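3-phosphoshikimate 1-carboxyvinyltransferase (Streptomyces sviceus, PDB 7M0O) probably transfers the enolpyruvyl group of phosphoenolpyruvate to the 5-hydroxyl of shikimate-3-phosphate, the sixth step of the pathway to chorismate. Local coordinates at residues 5-11 and 217-222. Numbering follows the deposited sequence.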
ATOM      1  N   PRO A   5       2.329   0.174  11.426  1.00 13.34           N
ATOM      2  CA  PRO A   5       2.026   1.417  10.708  1.00 12.14           C
ATOM      3  C   PRO A   5       0.906   1.247   9.693  1.00 14.64           C
ATOM      4  O   PRO A   5       0.725   0.182   9.101  1.00 14.85           O
ATOM      5  CB  PRO A   5       3.348   1.757  10.013  1.00 13.76           C
ATOM      6  CG  PRO A   5       4.066   0.460   9.912  1.00 18.63           C
ATOM      7  CD  PRO A   5       3.683  -0.321  11.135  1.00 19.42           C
ATOM      8  N   GLY A   6       0.173   2.343   9.486  1.00 12.12           N
ATOM      9  CA  GLY A   6      -0.872   2.352   8.480  1.00 10.95           C
ATOM     10  C   GLY A   6      -0.323   2.133   7.084  1.00 11.09           C
ATOM     11  O   GLY A   6       0.847   2.403   6.793  1.00 12.70           O
ATOM     12  N   SER A   7      -1.205   1.659   6.206  1.00  9.44           N
ATOM     13  CA  SER A   7      -0.871   1.464   4.803  1.00 11.50           C
ATOM     14  C   SER A   7      -0.560   2.809   4.153  1.00 11.09           C
ATOM     15  O   SER A   7      -1.319   3.772   4.301  1.00 12.31           O
ATOM     16  CB  SER A   7      -2.026   0.776   4.067  1.00 13.68           C
ATOM     17  OG  SER A   7      -2.019   1.117   2.680  1.00 13.05           O
ATOM     18  N   LYS A   8       0.581   2.872   3.456  1.00 10.47           N
ATOM     19  CA  LYS A   8       0.962   4.114   2.781  1.00 12.60           C
ATOM     20  C   LYS A   8      -0.016   4.458   1.662  1.00 15.52           C
ATOM     21  O   LYS A   8      -0.472   5.606   1.549  1.00 15.18           O
ATOM     22  CB  LYS A   8       2.387   3.997   2.245  1.00 17.46           C
ATOM     23  CG  LYS A   8       2.746   5.061   1.205  1.00 18.15           C
ATOM     24  CD  LYS A   8       2.696   6.467   1.789  1.00 25.77           C
ATOM     25  CE  LYS A   8       3.125   7.517   0.749  1.00 30.05           C
ATOM     26  NZ  LYS A   8       2.193   7.578  -0.416  1.00 33.62           N
ATOM     27  N   SER A   9      -0.335   3.488   0.805  1.00 12.08           N
ATOM     28  CA  SER A   9      -1.191   3.806  -0.333  1.00 14.45           C
ATOM     29  C   SER A   9      -2.625   4.092   0.104  1.00 13.86           C
ATOM     30  O   SER A   9      -3.314   4.900  -0.527  1.00 15.30           O
ATOM     31  CB  SER A   9      -1.162   2.677  -1.366  1.00 20.36           C
ATOM     32  OG  SER A   9      -1.693   1.484  -0.842  1.00 20.71           O
ATOM     33  N   ILE A  10      -3.099   3.452   1.173  1.00 13.87           N
ATOM     34  CA  ILE A  10      -4.432   3.783   1.664  1.00 10.80           C
ATOM     35  C   ILE A  10      -4.430   5.174   2.305  1.00 11.10           C
ATOM     36  O   ILE A  10      -5.368   5.957   2.111  1.00 13.70           O
ATOM     37  CB  ILE A  10      -4.945   2.695   2.619  1.00 12.24           C
ATOM     38  CG1 ILE A  10      -5.248   1.426   1.813  1.00 13.16           C
ATOM     39  CG2 ILE A  10      -6.197   3.193   3.370  1.00 11.87           C
ATOM     40  CD1 ILE A  10      -5.606   0.195   2.651  1.00 14.28           C
ATOM     41  N   THR A  11      -3.367   5.523   3.034  1.00 11.22           N
ATOM     42  CA  THR A  11      -3.308   6.852   3.636  1.00  8.14           C
ATOM     43  C   THR A  11      -3.348   7.928   2.556  1.00 11.04           C
ATOM     44  O   THR A  11      -4.042   8.944   2.702  1.00 12.61           O
ATOM     45  CB  THR A  11      -2.050   6.999   4.518  1.00 11.76           C
ATOM     46  OG1 THR A  11      -2.091   6.056   5.611  1.00 10.95           O
ATOM     47  CG2 THR A  11      -1.961   8.412   5.096  1.00 14.71           C
ATOM     48  N   TYR A 217     -12.965   7.772   8.725  1.00 17.11           N
ATOM     49  CA  TYR A 217     -12.370   6.696   7.939  1.00 20.44           C
ATOM     50  C   TYR A 217     -11.103   6.219   8.631  1.00 17.45           C
ATOM     51  O   TYR A 217     -10.147   6.987   8.783  1.00 16.68           O
ATOM     52  CB  TYR A 217     -12.063   7.125   6.495  1.00 16.24           C
ATOM     53  CG  TYR A 217     -11.659   5.931   5.662  1.00 14.24           C
ATOM     54  CD1 TYR A 217     -12.616   5.075   5.123  1.00 16.85           C
ATOM     55  CD2 TYR A 217     -10.319   5.624   5.471  1.00 13.68           C
ATOM     56  CE1 TYR A 217     -12.236   3.953   4.398  1.00 18.67           C
ATOM     57  CE2 TYR A 217      -9.930   4.514   4.755  1.00 14.81           C
ATOM     58  CZ  TYR A 217     -10.889   3.683   4.221  1.00 17.17           C
ATOM     59  OH  TYR A 217     -10.488   2.575   3.508  1.00 18.14           O
ATOM     60  N   ALA A 218     -11.107   4.958   9.055  1.00 14.92           N
ATOM     61  CA  ALA A 218      -9.954   4.338   9.693  1.00 18.22           C
ATOM     62  C   ALA A 218      -9.031   3.736   8.637  1.00 15.28           C
ATOM     63  O   ALA A 218      -9.481   2.967   7.774  1.00 14.22           O
ATOM     64  CB  ALA A 218     -10.410   3.254  10.672  1.00 16.99           C
ATOM     65  N   ILE A 219      -7.744   4.071   8.729  1.00 14.90           N
ATOM     66  CA  ILE A 219      -6.721   3.547   7.825  1.00 11.17           C
ATOM     67  C   ILE A 219      -6.260   2.189   8.334  1.00  9.89           C
ATOM     68  O   ILE A 219      -5.853   2.053   9.499  1.00 15.73           O
ATOM     69  CB  ILE A 219      -5.533   4.518   7.718  1.00 13.66           C
ATOM     70  CG1 ILE A 219      -5.988   5.880   7.184  1.00 21.15           C
ATOM     71  CG2 ILE A 219      -4.403   3.900   6.852  1.00 12.20           C
ATOM     72  CD1 ILE A 219      -6.680   5.774   5.893  1.00 21.85           C
ATOM     73  N   GLU A 220      -6.302   1.188   7.457  1.00 10.13           N
ATOM     74  CA  GLU A 220      -5.836  -0.153   7.831  1.00 12.52           C
ATOM     75  C   GLU A 220      -4.320  -0.168   8.022  1.00 11.31           C
ATOM     76  O   GLU A 220      -3.586   0.450   7.245  1.00 11.70           O
ATOM     77  CB  GLU A 220      -6.195  -1.183   6.757  1.00 11.65           C
ATOM     78  CG  GLU A 220      -7.653  -1.549   6.681  1.00 15.23           C
ATOM     79  CD  GLU A 220      -7.994  -2.406   5.463  1.00 17.36           C
ATOM     80  OE1 GLU A 220      -7.094  -3.060   4.866  1.00 15.76           O
ATOM     81  OE2 GLU A 220      -9.185  -2.420   5.099  1.00 19.89           O
ATOM     82  N   PRO A 221      -3.821  -0.876   9.034  1.00 10.26           N
ATOM     83  CA  PRO A 221      -2.388  -1.177   9.069  1.00 12.12           C
ATOM     84  C   PRO A 221      -1.994  -1.972   7.835  1.00 12.12           C
ATOM     85  O   PRO A 221      -2.792  -2.725   7.276  1.00 12.13           O
ATOM     86  CB  PRO A 221      -2.225  -2.014  10.347  1.00 12.87           C
ATOM     87  CG  PRO A 221      -3.454  -1.701  11.163  1.00 15.16           C
ATOM     88  CD  PRO A 221      -4.547  -1.423  10.194  1.00 13.55           C
ATOM     89  N   ASP A 222      -0.753  -1.800   7.406  1.00 12.51           N
ATOM     90  CA  ASP A 222      -0.271  -2.559   6.260  1.00 10.09           C
ATOM     91  C   ASP A 222      -0.369  -4.054   6.551  1.00 10.99           C
ATOM     92  O   ASP A 222       0.248  -4.564   7.495  1.00 11.06           O
ATOM     93  CB  ASP A 222       1.166  -2.161   5.924  1.00 13.22           C
ATOM     94  CG  ASP A 222       1.622  -2.700   4.584  1.00 17.12           C
ATOM     95  OD1 ASP A 222       1.770  -3.932   4.452  1.00 14.30           O
ATOM     96  OD2 ASP A 222       1.857  -1.889   3.664  1.00 18.40           O
TER
HETATM   97  O   HOH W   1       1.844  -2.636   9.245  1.00 24.36           O
HETATM   98  O   HOH W   2       2.473   0.593   3.507  1.00 15.18           O
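Ser-7 N donates to Glu-220 O at 2.9 Å, and Asp-222 N donates to Pro-5 O at 3.0 Å. The two bonds flank Gly-6 and Pro-221, paired as in the non-hydrogen-bonded pattern of an antiparallel ladder, though the two segments cross steeply; a proline in such a pair loses nothing by lacking an N-H. This single bridge ties together the two chain crossings that link the two domains of the EPSP synthase fold. Gly-6 suits the crossing because a CB there would come tightly against Ile-219 CG2.

Both segments then enter helices through N-caps. Ser-7 OG, anti to its own N (chi1 153°), accepts from Ile-10 N at 3.0 Å, while Asp-222 OD1 caps Thr-225 N. The other carboxylate oxygen, OD2, takes a water proton, and the same water accepts from Lys-8 N, joining the two helix starts; Lys-8 and Ser-9 probably bind shikimate-3-phosphate here. A second water donates to both Pro-5 O and Asp-222 O. Glu-220 turns its carboxylate to Leu-251 N and Gln-252 NE2.

Ser-7 O is gripped from opposite faces of its plane by Thr-11 N and by Thr-11 OG1, the latter 2.7 Å away. OG1 also bonds with Leu-31 N and rests 3.4 Å from Ile-219 CG2. A valine in place of Thr-11 would probably leave Leu-31 N without this mate and Ser-7 O with one donor fewer.

Beyond lies an apolar patch, suited to branched aliphatics, where the side chains of Ile-10 and Ile-219 lie alongside each other, running opposite ways, and Met-190 of helix 182-193 adds cover. Ile-10 CG2 meets Ile-219 CD1 at 3.6 Å, and both methyls reach the edge of the Tyr-217 ring, CG2 standing 4.2 Å from CE2.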